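PDB 6NZX: cytochrome B5 from Hadesarchaea archaeon YNP_N21, which binds a haem in a cytochrome b5-like domain and probably carries electrons between redox partners. Local coordinates for residues M2-E8 and V72-R77. Residues are numbered along the deposited sequence; the frame is centred on the assembly and turned at random.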
ATOM      1  N   MET A   2      -7.645  14.061  -3.457  1.00 30.20           N
ATOM      2  CA  MET A   2      -7.887  13.078  -2.383  1.00 29.54           C
ATOM      3  C   MET A   2      -9.175  12.307  -2.697  1.00 29.05           C
ATOM      4  O   MET A   2     -10.230  12.903  -2.814  1.00 30.82           O
ATOM      5  CB  MET A   2      -8.018  13.798  -1.039  1.00 32.13           C
ATOM      6  CG  MET A   2      -7.788  12.919   0.168  1.00 36.02           C
ATOM      7  SD  MET A   2      -6.089  12.302   0.363  1.00 41.82           S
ATOM      8  CE  MET A   2      -5.129  13.395  -0.680  1.00 37.34           C
ATOM      9  N   ARG A   3      -9.066  10.981  -2.834  1.00 26.10           N
ATOM     10  CA  ARG A   3     -10.191  10.132  -3.149  1.00 28.05           C
ATOM     11  C   ARG A   3     -10.534   9.230  -1.951  1.00 24.58           C
ATOM     12  O   ARG A   3      -9.779   9.116  -0.978  1.00 22.15           O
ATOM     13  CB  ARG A   3      -9.893   9.382  -4.451  1.00 34.56           C
ATOM     14  CG  ARG A   3     -10.140  10.240  -5.688  1.00 42.43           C
ATOM     15  CD  ARG A   3      -9.651   9.682  -7.016  1.00 48.73           C
ATOM     16  NE  ARG A   3     -10.232   8.385  -7.335  1.00 55.79           N
ATOM     17  CZ  ARG A   3      -9.552   7.248  -7.411  1.00 58.03           C
ATOM     18  NH1 ARG A   3      -8.236   7.251  -7.274  1.00 59.28           N
ATOM     19  NH2 ARG A   3     -10.194   6.111  -7.627  1.00 59.68           N
ATOM     20  N   VAL A   4     -11.711   8.603  -2.038  1.00 21.12           N
ATOM     21  CA  VAL A   4     -12.186   7.628  -1.090  1.00 21.38           C
ATOM     22  C   VAL A   4     -12.224   6.275  -1.813  1.00 22.84           C
ATOM     23  O   VAL A   4     -12.900   6.128  -2.845  1.00 22.95           O
ATOM     24  CB  VAL A   4     -13.563   7.992  -0.502  1.00 20.07           C
ATOM     25  CG1 VAL A   4     -14.053   6.956   0.496  1.00 20.84           C
ATOM     26  CG2 VAL A   4     -13.566   9.365   0.130  1.00 19.83           C
ATOM     27  N   PHE A   5     -11.470   5.318  -1.256  1.00 21.13           N
ATOM     28  CA  PHE A   5     -11.305   3.987  -1.779  1.00 20.98           C
ATOM     29  C   PHE A   5     -12.084   3.024  -0.884  1.00 20.26           C
ATOM     30  O   PHE A   5     -12.035   3.092   0.325  1.00 22.72           O
ATOM     31  CB  PHE A   5      -9.819   3.601  -1.817  1.00 20.95           C
ATOM     32  CG  PHE A   5      -8.956   4.398  -2.770  1.00 21.29           C
ATOM     33  CD1 PHE A   5      -8.813   4.019  -4.093  1.00 22.67           C
ATOM     34  CD2 PHE A   5      -8.267   5.526  -2.340  1.00 22.43           C
ATOM     35  CE1 PHE A   5      -8.000   4.740  -4.960  1.00 23.83           C
ATOM     36  CE2 PHE A   5      -7.479   6.260  -3.212  1.00 20.93           C
ATOM     37  CZ  PHE A   5      -7.357   5.876  -4.526  1.00 22.89           C
ATOM     38  N   THR A   6     -12.841   2.134  -1.503  1.00 20.80           N
ATOM     39  CA  THR A   6     -13.252   0.921  -0.864  1.00 21.39           C
ATOM     40  C   THR A   6     -12.067  -0.052  -0.957  1.00 20.64           C
ATOM     41  O   THR A   6     -11.135   0.159  -1.749  1.00 19.58           O
ATOM     42  CB  THR A   6     -14.539   0.381  -1.505  1.00 21.11           C
ATOM     43  OG1 THR A   6     -14.180  -0.149  -2.774  1.00 19.45           O
ATOM     44  CG2 THR A   6     -15.625   1.425  -1.666  1.00 21.42           C
ATOM     45  N   LYS A   7     -12.114  -1.115  -0.163  1.00 20.90           N
ATOM     46  CA  LYS A   7     -11.102  -2.145  -0.171  1.00 22.66           C
ATOM     47  C   LYS A   7     -11.153  -2.913  -1.492  1.00 23.09           C
ATOM     48  O   LYS A   7     -10.134  -3.411  -1.953  1.00 22.49           O
ATOM     49  CB  LYS A   7     -11.298  -3.124   0.987  1.00 24.44           C
ATOM     50  CG  LYS A   7     -10.806  -2.627   2.329  1.00 24.76           C
ATOM     51  CD  LYS A   7     -10.902  -3.656   3.430  1.00 26.17           C
ATOM     52  CE  LYS A   7     -10.171  -3.213   4.679  1.00 27.48           C
ATOM     53  NZ  LYS A   7     -10.626  -3.948   5.873  1.00 31.03           N
ATOM     54  N   GLU A   8     -12.350  -3.036  -2.071  1.00 25.23           N
ATOM     55  CA  GLU A   8     -12.502  -3.722  -3.334  1.00 26.53           C
ATOM     56  C   GLU A   8     -11.722  -2.938  -4.394  1.00 24.79           C
ATOM     57  O   GLU A   8     -10.936  -3.522  -5.117  1.00 23.69           O
ATOM     58  CB  GLU A   8     -13.981  -3.906  -3.674  1.00 32.90           C
ATOM     59  CG  GLU A   8     -14.249  -5.105  -4.572  1.00 39.36           C
ATOM     60  CD  GLU A   8     -15.650  -5.680  -4.428  1.00 47.07           C
ATOM     61  OE1 GLU A   8     -16.568  -4.910  -4.063  1.00 52.86           O
ATOM     62  OE2 GLU A   8     -15.819  -6.900  -4.663  1.00 54.12           O
ATOM     63  N   VAL A  72       0.062  10.360  -0.222  1.00 22.77           N
ATOM     64  CA  VAL A  72      -1.254   9.897   0.198  1.00 23.90           C
ATOM     65  C   VAL A  72      -2.219  10.251  -0.940  1.00 24.43           C
ATOM     66  O   VAL A  72      -2.336  11.428  -1.316  1.00 27.05           O
ATOM     67  CB  VAL A  72      -1.685  10.539   1.529  1.00 25.85           C
ATOM     68  CG1 VAL A  72      -3.085  10.105   1.956  1.00 25.81           C
ATOM     69  CG2 VAL A  72      -0.679  10.260   2.634  1.00 25.43           C
ATOM     70  N   VAL A  73      -2.890   9.238  -1.486  1.00 20.80           N
ATOM     71  CA  VAL A  73      -3.755   9.427  -2.632  1.00 21.76           C
ATOM     72  C   VAL A  73      -5.227   9.360  -2.185  1.00 20.28           C
ATOM     73  O   VAL A  73      -6.121   9.726  -2.910  1.00 18.69           O
ATOM     74  CB  VAL A  73      -3.418   8.422  -3.754  1.00 22.04           C
ATOM     75  CG1 VAL A  73      -2.040   8.689  -4.337  1.00 23.09           C
ATOM     76  CG2 VAL A  73      -3.515   6.975  -3.295  1.00 22.14           C
ATOM     77  N   GLY A  74      -5.475   8.969  -0.940  1.00 21.23           N
ATOM     78  CA  GLY A  74      -6.830   9.013  -0.437  1.00 20.77           C
ATOM     79  C   GLY A  74      -6.976   8.335   0.907  1.00 21.00           C
ATOM     80  O   GLY A  74      -5.995   8.107   1.626  1.00 18.48           O
ATOM     81  N   VAL A  75      -8.239   8.052   1.243  1.00 18.45           N
ATOM     82  CA  VAL A  75      -8.604   7.413   2.455  1.00 19.42           C
ATOM     83  C   VAL A  75      -9.386   6.155   2.081  1.00 20.40           C
ATOM     84  O   VAL A  75      -9.984   6.086   0.997  1.00 18.78           O
ATOM     85  CB  VAL A  75      -9.391   8.350   3.392  1.00 19.43           C
ATOM     86  CG1 VAL A  75      -8.576   9.597   3.724  1.00 20.82           C
ATOM     87  CG2 VAL A  75     -10.758   8.735   2.833  1.00 19.61           C
ATOM     88  N   LEU A  76      -9.353   5.173   2.987  1.00 20.57           N
ATOM     89  CA  LEU A  76      -9.915   3.881   2.751  1.00 22.94           C
ATOM     90  C   LEU A  76     -11.215   3.752   3.553  1.00 26.79           C
ATOM     91  O   LEU A  76     -11.192   3.841   4.769  1.00 27.44           O
ATOM     92  CB  LEU A  76      -8.881   2.826   3.140  1.00 23.02           C
ATOM     93  CG  LEU A  76      -9.357   1.387   3.000  1.00 23.96           C
ATOM     94  CD1 LEU A  76      -9.586   1.030   1.547  1.00 23.10           C
ATOM     95  CD2 LEU A  76      -8.361   0.432   3.649  1.00 24.14           C
ATOM     96  N   ARG A  77     -12.287   3.432   2.814  1.00 31.06           N
ATOM     97  CA  ARG A  77     -13.715   3.719   3.059  1.00 36.68           C
ATOM     98  C   ARG A  77     -13.954   4.056   4.529  1.00 42.29           C
ATOM     99  O   ARG A  77     -14.110   5.236   4.849  1.00 52.51           O
ATOM    100  CB  ARG A  77     -14.591   2.567   2.541  1.00 33.80           C
ATOM    101  CG  ARG A  77     -14.774   1.417   3.523  1.00 34.25           C
ATOM    102  CD  ARG A  77     -15.570   0.265   2.933  1.00 35.76           C
ATOM    103  NE  ARG A  77     -14.862  -0.665   2.032  1.00 33.06           N
ATOM    104  CZ  ARG A  77     -15.500  -1.542   1.248  1.00 36.80           C
ATOM    105  NH1 ARG A  77     -16.812  -1.445   1.106  1.00 41.28           N
ATOM    106  NH2 ARG A  77     -14.856  -2.502   0.589  1.00 37.65           N
TER
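F5 and V75 carry the middle of a parallel strand pair: F5 N gives a nearly straight bond, 2.8 Å, to V75 O, and V75 N returns a more bent one, 2.9 Å, to R3 O. R3 N, bonded to V73 O, extends this ladder toward the strand start. On one face of the sheet V4 CG2 and V75 CG2 meet at 3.9 Å. The buried F5 lies on the other. Its CB sits 4.2 Å from L76 CD1; chi1 of -66°, with CG anti to the carbonyl carbon, turns the ring toward V73 and G74. CD2 passes V75 O, CE2 brings the ring edge to V73 O and the CA of G74, which has no side chain to stand in between, and CZ ends beside V73 CG2. L76 sets both methyls against K7 CG, the two side chains crossing at about a right angle, and CD1 also meets the F5 carbonyl O and the T6 backbone; an alanine here would probably open a gap beside the start of helix 7-11 and leave the K7 methylenes without this apolar support. Beyond, T6 CB lies over the centre of the R77 guanidinium, 3.4 Å above its plane, while T6 OG1 N-caps the helix through E9 N. Strand 72-76 thus pairs in parallel with edge strand 3-5 and antiparallel with strand 28-31, where V73 and G74 opposite V29 form a classic beta bulge, in the mixed sheet of the cytochrome b5 fold.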